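Immunoreactive 84kD antigen PG93 (Porphyromonas gingivalis, PDB 5M11) serves as an essential bacterial surface component of the type IX secretion system and binds calcium and zinc ions. Local coordinates at residues A[38-42]-A[52-56]; A[673-677]-A[689-694]. The contacts are given in a common frame with arbitrary orientation. Residues are numbered along the deposited sequence.

Contact 1: residues A[38-42]-A[52-56]; sequences GVLYS and KIFDR
Phe54, Ser42 and Leu40 bury the most surface where strand 39-42 meets the short, weakly bonded strand 52-54. Both backbones are extended, and the axes approach to 4.6 Å at 151° between N-to-C directions, so the pair is antiparallel and noticeably twisted. The register is set by Tyr41 opposite Ile53, a non-hydrogen-bonded pair with CA atoms 4.4 Å apart. Backbone bonds flank it: Ser42 N donates to Lys52 O at 2.7 Å (174° at the hydrogen), and Phe54 N to Leu40 O at 3.2 Å (168°). The return bond from Lys52 N to Ser42 O, 3.4 Å, is weak.

Phe54, with chi1 m, lies on the sheet face shared with Leu40 and Ser42. Ser42 CB, on a side chain with chi1 t, meets the ring edge 3.6 Å from Phe54 CE2. Leu40 (t, p) brings CD2 to 3.9 Å from Phe54 CB and packs beyond on Val65 and Ile68. On the reverse face are Tyr41 and Ile53; Val39 CG1 touches Ile53 CD1 at 3.9 Å, and Tyr41 OH leads away and hydrogen-bonds Thr22 OG1.

This hairpin, in which nine residues separate the two segments, supplies the last two strands of a four-stranded antiparallel beta-propeller blade, 52-54 being an outermost one. Two good backbone bonds tie the strands together while side chains add modest apolar contact; the two act jointly, without a salt bridge between the segments.

Contact 2: residues A[673-677]-A[689-694]; sequences GVYVY and VTIAGL
Val676 lies at the apolar centre, its CG1 3.6 Å from both Val689 CB and Ile691 CD1. The chi1 values are t for Val676 and m for Val689 and Ile691, with chi2 of Ile691 also m. Val674 (t) extends the cluster, its CG1 3.8 Å from Ile691 CG2 and 3.9 Å from Leu694 CD2.

The strands, 675-677 and 689-692, are antiparallel at 156° with axes 4.8 Å apart. Val676 and Ile691 form the non-hydrogen-bonded pair (CA-CA 4.8 Å), between two hydrogen-bonded ones. Tyr675 N to Ala692 O is 3.0 Å and Ala692 N to Tyr675 O 2.8 Å; Tyr677 N to Thr690 O is 3.2 Å and Thr690 N to Tyr677 O 2.9 Å. This is a hairpin of a beta-sandwich: Val676 and Ile691 pack on Val739, and Val674 and Val676 on Ile752, all in the facing sheet, while strand 720-722 flanks 689-692. Such a C-terminal sandwich is consistent with the immunoglobulin-like domains that end type IX cargo proteins.

The chain leaves the ladder at Gly693 (phi/psi 71/18), whose CA makes a 3.3 Å CA-H...O contact with Gly673 O; a CB there would clash with that oxygen.

On the outer face Tyr675 and Tyr677 both have chi1 p, which lays their rings across the partner strand. Ala692 CB sits 3.8 Å from the Tyr675 ring centroid and Thr690 CB 3.9 Å from that of Tyr677, both CH-pi over a face. Thr690 OG1 hydrogen-bonds Lys721 NZ.

In the fold
Contacts 1 and 2 are both antiparallel hairpins, closed in series along the chain, yet they belong to different kinds of beta architecture: a propeller blade and the C-terminal sandwich. Their centres lie about 30 Å apart and their nearest atoms about 16 Å. The centre of contact 1 lies about 14 Å from the centre of the chain, that of contact 2 about 30 Å. Each lies some way from metal: the side chain of Val39 is about 12 Å from a bound calcium and about 13 Å from a bound zinc. The side chain of Leu694 is about 10 Å from a calcium and about 9 Å from that of the calcium ligand Asp743.

Contact 1: residues A[38-42]-A[52-56]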
ATOM      1  N   GLY A  38      -6.852  -7.792   1.614  1.00 76.81           N
ATOM      2  CA  GLY A  38      -5.642  -8.489   1.174  1.00 73.56           C
ATOM      3  C   GLY A  38      -4.698  -8.776   2.318  1.00 75.12           C
ATOM      4  O   GLY A  38      -3.660  -9.417   2.129  1.00 71.69           O
ATOM      5  N   VAL A  39      -5.069  -8.288   3.518  1.00 73.87           N
ATOM      6  CA  VAL A  39      -4.270  -8.440   4.726  1.00 74.96           C
ATOM      7  C   VAL A  39      -4.788  -9.641   5.491  1.00 79.41           C
ATOM      8  O   VAL A  39      -5.950  -9.662   5.893  1.00 80.20           O
ATOM      9  CB  VAL A  39      -4.240  -7.148   5.588  1.00 81.57           C
ATOM     10  CG1 VAL A  39      -3.318  -7.307   6.797  1.00 82.92           C
ATOM     11  CG2 VAL A  39      -3.826  -5.946   4.749  1.00 83.22           C
ATOM     12  N   LEU A  40      -3.927 -10.648   5.669  1.00 75.15           N
ATOM     13  CA  LEU A  40      -4.267 -11.860   6.405  1.00 73.73           C
ATOM     14  C   LEU A  40      -4.087 -11.590   7.874  1.00 80.52           C
ATOM     15  O   LEU A  40      -3.158 -10.864   8.235  1.00 84.13           O
ATOM     16  CB  LEU A  40      -3.391 -13.054   5.943  1.00 71.03           C
ATOM     17  CG  LEU A  40      -3.577 -14.380   6.702  1.00 74.46           C
ATOM     18  CD1 LEU A  40      -4.818 -15.103   6.255  1.00 71.16           C
ATOM     19  CD2 LEU A  40      -2.353 -15.258   6.576  1.00 76.82           C
ATOM     20  N   TYR A  41      -4.980 -12.141   8.725  1.00 76.02           N
ATOM     21  CA  TYR A  41      -4.884 -11.969  10.174  1.00 79.50           C
ATOM     22  C   TYR A  41      -5.568 -13.113  10.927  1.00 82.97           C
ATOM     23  O   TYR A  41      -6.454 -13.777  10.395  1.00 79.90           O
ATOM     24  CB  TYR A  41      -5.413 -10.594  10.635  1.00 84.45           C
ATOM     25  CG  TYR A  41      -6.902 -10.356  10.471  1.00 84.79           C
ATOM     26  CD1 TYR A  41      -7.799 -10.711  11.477  1.00 87.92           C
ATOM     27  CD2 TYR A  41      -7.401  -9.663   9.368  1.00 83.82           C
ATOM     28  CE1 TYR A  41      -9.162 -10.456  11.356  1.00 87.48           C
ATOM     29  CE2 TYR A  41      -8.762  -9.393   9.240  1.00 84.45           C
ATOM     30  CZ  TYR A  41      -9.636  -9.779  10.246  1.00 92.18           C
ATOM     31  OH  TYR A  41     -10.977  -9.506  10.160  1.00 92.57           O
ATOM     32  N   SER A  42      -5.118 -13.338  12.156  1.00 83.37           N
ATOM     33  CA  SER A  42      -5.570 -14.348  13.100  1.00 85.25           C
ATOM     34  C   SER A  42      -6.446 -13.690  14.181  1.00 97.18           C
ATOM     35  O   SER A  42      -6.342 -12.476  14.371  1.00100.43           O
ATOM     36  CB  SER A  42      -4.347 -15.007  13.738  1.00 91.24           C
ATOM     37  OG  SER A  42      -4.688 -16.010  14.682  1.00104.31           O
ATOM     38  N   LYS A  52      -3.283 -12.073  15.783  1.00114.26           N
ATOM     39  CA  LYS A  52      -2.017 -11.733  15.119  1.00111.39           C
ATOM     40  C   LYS A  52      -2.244 -11.267  13.681  1.00108.17           C
ATOM     41  O   LYS A  52      -3.033 -11.874  12.966  1.00104.48           O
ATOM     42  CB  LYS A  52      -1.098 -12.981  15.138  1.00111.14           C
ATOM     43  CG  LYS A  52       0.334 -12.802  14.623  1.00116.12           C
ATOM     44  CD  LYS A  52       1.072 -14.149  14.557  1.00111.40           C
ATOM     45  CE  LYS A  52       2.492 -14.031  14.072  1.00108.90           C
ATOM     46  NZ  LYS A  52       2.562 -13.604  12.653  1.00111.53           N
ATOM     47  N   ILE A  53      -1.515 -10.230  13.245  1.00102.90           N
ATOM     48  CA  ILE A  53      -1.542  -9.723  11.862  1.00 98.69           C
ATOM     49  C   ILE A  53      -0.281 -10.315  11.122  1.00 96.09           C
ATOM     50  O   ILE A  53       0.807 -10.297  11.696  1.00 98.08           O
ATOM     51  CB  ILE A  53      -1.655  -8.165  11.859  1.00105.80           C
ATOM     52  CG1 ILE A  53      -1.539  -7.578  10.434  1.00103.74           C
ATOM     53  CG2 ILE A  53      -0.678  -7.506  12.834  1.00112.29           C
ATOM     54  CD1 ILE A  53      -2.029  -6.138  10.272  1.00111.15           C
ATOM     55  N   PHE A  54      -0.457 -10.902   9.901  1.00 85.40           N
ATOM     56  CA  PHE A  54       0.581 -11.618   9.111  1.00 81.25           C
ATOM     57  C   PHE A  54       0.993 -10.936   7.804  1.00 84.57           C
ATOM     58  O   PHE A  54       0.241 -10.990   6.825  1.00 82.45           O
ATOM     59  CB  PHE A  54       0.085 -13.029   8.716  1.00 77.90           C
ATOM     60  CG  PHE A  54      -0.095 -14.039   9.813  1.00 78.77           C
ATOM     61  CD1 PHE A  54       0.890 -14.983  10.077  1.00 80.03           C
ATOM     62  CD2 PHE A  54      -1.284 -14.102  10.534  1.00 80.59           C
ATOM     63  CE1 PHE A  54       0.714 -15.936  11.078  1.00 81.32           C
ATOM     64  CE2 PHE A  54      -1.453 -15.044  11.543  1.00 83.73           C
ATOM     65  CZ  PHE A  54      -0.460 -15.964  11.801  1.00 81.63           C
ATOM     66  N   ASP A  55       2.231 -10.417   7.749  1.00 82.90           N
ATOM     67  CA  ASP A  55       2.792  -9.750   6.565  1.00 82.21           C
ATOM     68  C   ASP A  55       4.078 -10.447   6.068  1.00 83.79           C
ATOM     69  O   ASP A  55       4.453 -11.514   6.572  1.00 82.62           O
ATOM     70  CB  ASP A  55       3.079  -8.261   6.866  1.00 89.23           C
ATOM     71  CG  ASP A  55       4.001  -7.986   8.050  1.00108.69           C
ATOM     72  OD1 ASP A  55       4.430  -8.959   8.716  1.00110.46           O
ATOM     73  OD2 ASP A  55       4.267  -6.797   8.331  1.00118.20           O
ATOM     74  N   ARG A  56       4.754  -9.824   5.082  1.00 78.49           N
ATOM     75  CA  ARG A  56       5.983 -10.330   4.504  1.00 76.12           C
ATOM     76  C   ARG A  56       7.090 -10.323   5.544  1.00 83.44           C
ATOM     77  O   ARG A  56       8.002 -11.139   5.472  1.00 82.46           O
ATOM     78  CB  ARG A  56       6.364  -9.513   3.276  1.00 76.07           C
ATOM     79  CG  ARG A  56       5.896 -10.168   1.988  1.00 85.99           C
ATOM     80  CD  ARG A  56       6.069  -9.281   0.768  1.00 98.71           C
ATOM     81  NE  ARG A  56       7.468  -9.081   0.382  1.00104.49           N
ATOM     82  CZ  ARG A  56       7.884  -8.089  -0.398  1.00125.34           C
ATOM     83  NH1 ARG A  56       7.017  -7.200  -0.875  1.00113.61           N
ATOM     84  NH2 ARG A  56       9.175  -7.963  -0.691  1.00113.39           N
TER

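Contact 2: residues A[673-677]-A[689-694]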
ATOM      1  N   GLY A 673      23.376   1.461  20.912  1.00 96.43           N
ATOM      2  CA  GLY A 673      22.931   0.295  20.159  1.00 93.18           C
ATOM      3  C   GLY A 673      23.841  -0.197  19.046  1.00 89.52           C
ATOM      4  O   GLY A 673      23.408  -1.033  18.250  1.00 88.47           O
ATOM      5  N   VAL A 674      25.093   0.277  18.966  1.00 81.15           N
ATOM      6  CA  VAL A 674      25.984  -0.175  17.885  1.00 76.66           C
ATOM      7  C   VAL A 674      26.454  -1.623  18.190  1.00 79.88           C
ATOM      8  O   VAL A 674      26.661  -1.958  19.357  1.00 82.01           O
ATOM      9  CB  VAL A 674      27.168   0.810  17.610  1.00 78.46           C
ATOM     10  CG1 VAL A 674      28.039   0.336  16.455  1.00 74.77           C
ATOM     11  CG2 VAL A 674      26.657   2.224  17.322  1.00 79.33           C
ATOM     12  N   TYR A 675      26.562  -2.486  17.145  1.00 72.95           N
ATOM     13  CA  TYR A 675      27.008  -3.882  17.264  1.00 70.89           C
ATOM     14  C   TYR A 675      27.555  -4.453  15.931  1.00 68.30           C
ATOM     15  O   TYR A 675      27.197  -3.970  14.861  1.00 67.22           O
ATOM     16  CB  TYR A 675      25.878  -4.770  17.807  1.00 74.02           C
ATOM     17  CG  TYR A 675      24.681  -4.915  16.899  1.00 75.58           C
ATOM     18  CD1 TYR A 675      24.437  -6.105  16.222  1.00 77.57           C
ATOM     19  CD2 TYR A 675      23.741  -3.895  16.783  1.00 77.22           C
ATOM     20  CE1 TYR A 675      23.302  -6.267  15.427  1.00 78.98           C
ATOM     21  CE2 TYR A 675      22.594  -4.048  16.003  1.00 78.72           C
ATOM     22  CZ  TYR A 675      22.384  -5.233  15.316  1.00 84.37           C
ATOM     23  OH  TYR A 675      21.282  -5.367  14.505  1.00 82.15           O
ATOM     24  N   VAL A 676      28.431  -5.469  16.013  1.00 61.63           N
ATOM     25  CA  VAL A 676      29.022  -6.144  14.845  1.00 59.19           C
ATOM     26  C   VAL A 676      28.497  -7.552  14.789  1.00 65.20           C
ATOM     27  O   VAL A 676      28.460  -8.236  15.815  1.00 67.65           O
ATOM     28  CB  VAL A 676      30.580  -6.189  14.811  1.00 61.33           C
ATOM     29  CG1 VAL A 676      31.095  -6.353  13.391  1.00 60.44           C
ATOM     30  CG2 VAL A 676      31.228  -4.998  15.485  1.00 60.49           C
ATOM     31  N   TYR A 677      28.143  -8.008  13.591  1.00 60.62           N
ATOM     32  CA  TYR A 677      27.695  -9.366  13.369  1.00 61.65           C
ATOM     33  C   TYR A 677      28.212  -9.818  12.010  1.00 65.88           C
ATOM     34  O   TYR A 677      28.092  -9.088  11.020  1.00 65.93           O
ATOM     35  CB  TYR A 677      26.172  -9.544  13.527  1.00 64.07           C
ATOM     36  CG  TYR A 677      25.321  -8.900  12.459  1.00 65.50           C
ATOM     37  CD1 TYR A 677      24.871  -9.629  11.363  1.00 68.90           C
ATOM     38  CD2 TYR A 677      24.918  -7.575  12.570  1.00 65.77           C
ATOM     39  CE1 TYR A 677      24.052  -9.049  10.391  1.00 70.41           C
ATOM     40  CE2 TYR A 677      24.119  -6.975  11.593  1.00 67.30           C
ATOM     41  CZ  TYR A 677      23.685  -7.716  10.503  1.00 74.59           C
ATOM     42  OH  TYR A 677      22.906  -7.114   9.537  1.00 71.51           O
ATOM     43  N   VAL A 689      31.776  -8.645   7.756  1.00 64.52           N
ATOM     44  CA  VAL A 689      31.052  -8.151   8.951  1.00 61.41           C
ATOM     45  C   VAL A 689      30.124  -6.971   8.612  1.00 63.83           C
ATOM     46  O   VAL A 689      30.374  -6.228   7.656  1.00 64.15           O
ATOM     47  CB  VAL A 689      31.942  -7.793  10.176  1.00 63.21           C
ATOM     48  CG1 VAL A 689      32.676  -9.014  10.711  1.00 64.42           C
ATOM     49  CG2 VAL A 689      32.908  -6.653   9.881  1.00 62.50           C
ATOM     50  N   THR A 690      29.065  -6.804   9.431  1.00 58.80           N
ATOM     51  CA  THR A 690      28.095  -5.718   9.326  1.00 58.01           C
ATOM     52  C   THR A 690      28.049  -4.928  10.640  1.00 62.37           C
ATOM     53  O   THR A 690      27.779  -5.510  11.702  1.00 61.63           O
ATOM     54  CB  THR A 690      26.701  -6.255   8.952  1.00 60.90           C
ATOM     55  OG1 THR A 690      26.813  -6.983   7.731  1.00 65.69           O
ATOM     56  CG2 THR A 690      25.634  -5.139   8.817  1.00 52.46           C
ATOM     57  N   ILE A 691      28.326  -3.602  10.556  1.00 58.86           N
ATOM     58  CA  ILE A 691      28.197  -2.669  11.678  1.00 58.88           C
ATOM     59  C   ILE A 691      26.763  -2.252  11.656  1.00 65.78           C
ATOM     60  O   ILE A 691      26.299  -1.801  10.613  1.00 67.52           O
ATOM     61  CB  ILE A 691      29.171  -1.442  11.670  1.00 61.23           C
ATOM     62  CG1 ILE A 691      30.665  -1.833  11.402  1.00 61.03           C
ATOM     63  CG2 ILE A 691      29.030  -0.610  12.952  1.00 60.61           C
ATOM     64  CD1 ILE A 691      31.253  -2.933  12.241  1.00 61.76           C
ATOM     65  N   ALA A 692      26.038  -2.461  12.754  1.00 63.28           N
ATOM     66  CA  ALA A 692      24.623  -2.111  12.801  1.00 65.08           C
ATOM     67  C   ALA A 692      24.297  -1.297  14.060  1.00 70.28           C
ATOM     68  O   ALA A 692      25.180  -1.097  14.902  1.00 69.61           O
ATOM     69  CB  ALA A 692      23.774  -3.368  12.723  1.00 67.13           C
ATOM     70  N   GLY A 693      23.061  -0.785  14.134  1.00 67.67           N
ATOM     71  CA  GLY A 693      22.588   0.073  15.216  1.00 69.43           C
ATOM     72  C   GLY A 693      23.202   1.466  15.207  1.00 73.95           C
ATOM     73  O   GLY A 693      23.135   2.176  16.216  1.00 77.11           O
ATOM     74  N   LEU A 694      23.786   1.881  14.064  1.00 67.03           N
ATOM     75  CA  LEU A 694      24.419   3.181  13.888  1.00 67.16           C
ATOM     76  C   LEU A 694      23.411   4.298  13.693  1.00 75.47           C
ATOM     77  O   LEU A 694      22.199   4.064  13.723  1.00 77.88           O
ATOM     78  CB  LEU A 694      25.350   3.156  12.656  1.00 65.20           C
ATOM     79  CG  LEU A 694      26.597   2.299  12.697  1.00 66.75           C
ATOM     80  CD1 LEU A 694      27.158   2.187  11.355  1.00 65.97           C
ATOM     81  CD2 LEU A 694      27.639   2.898  13.568  1.00 67.40           C
TER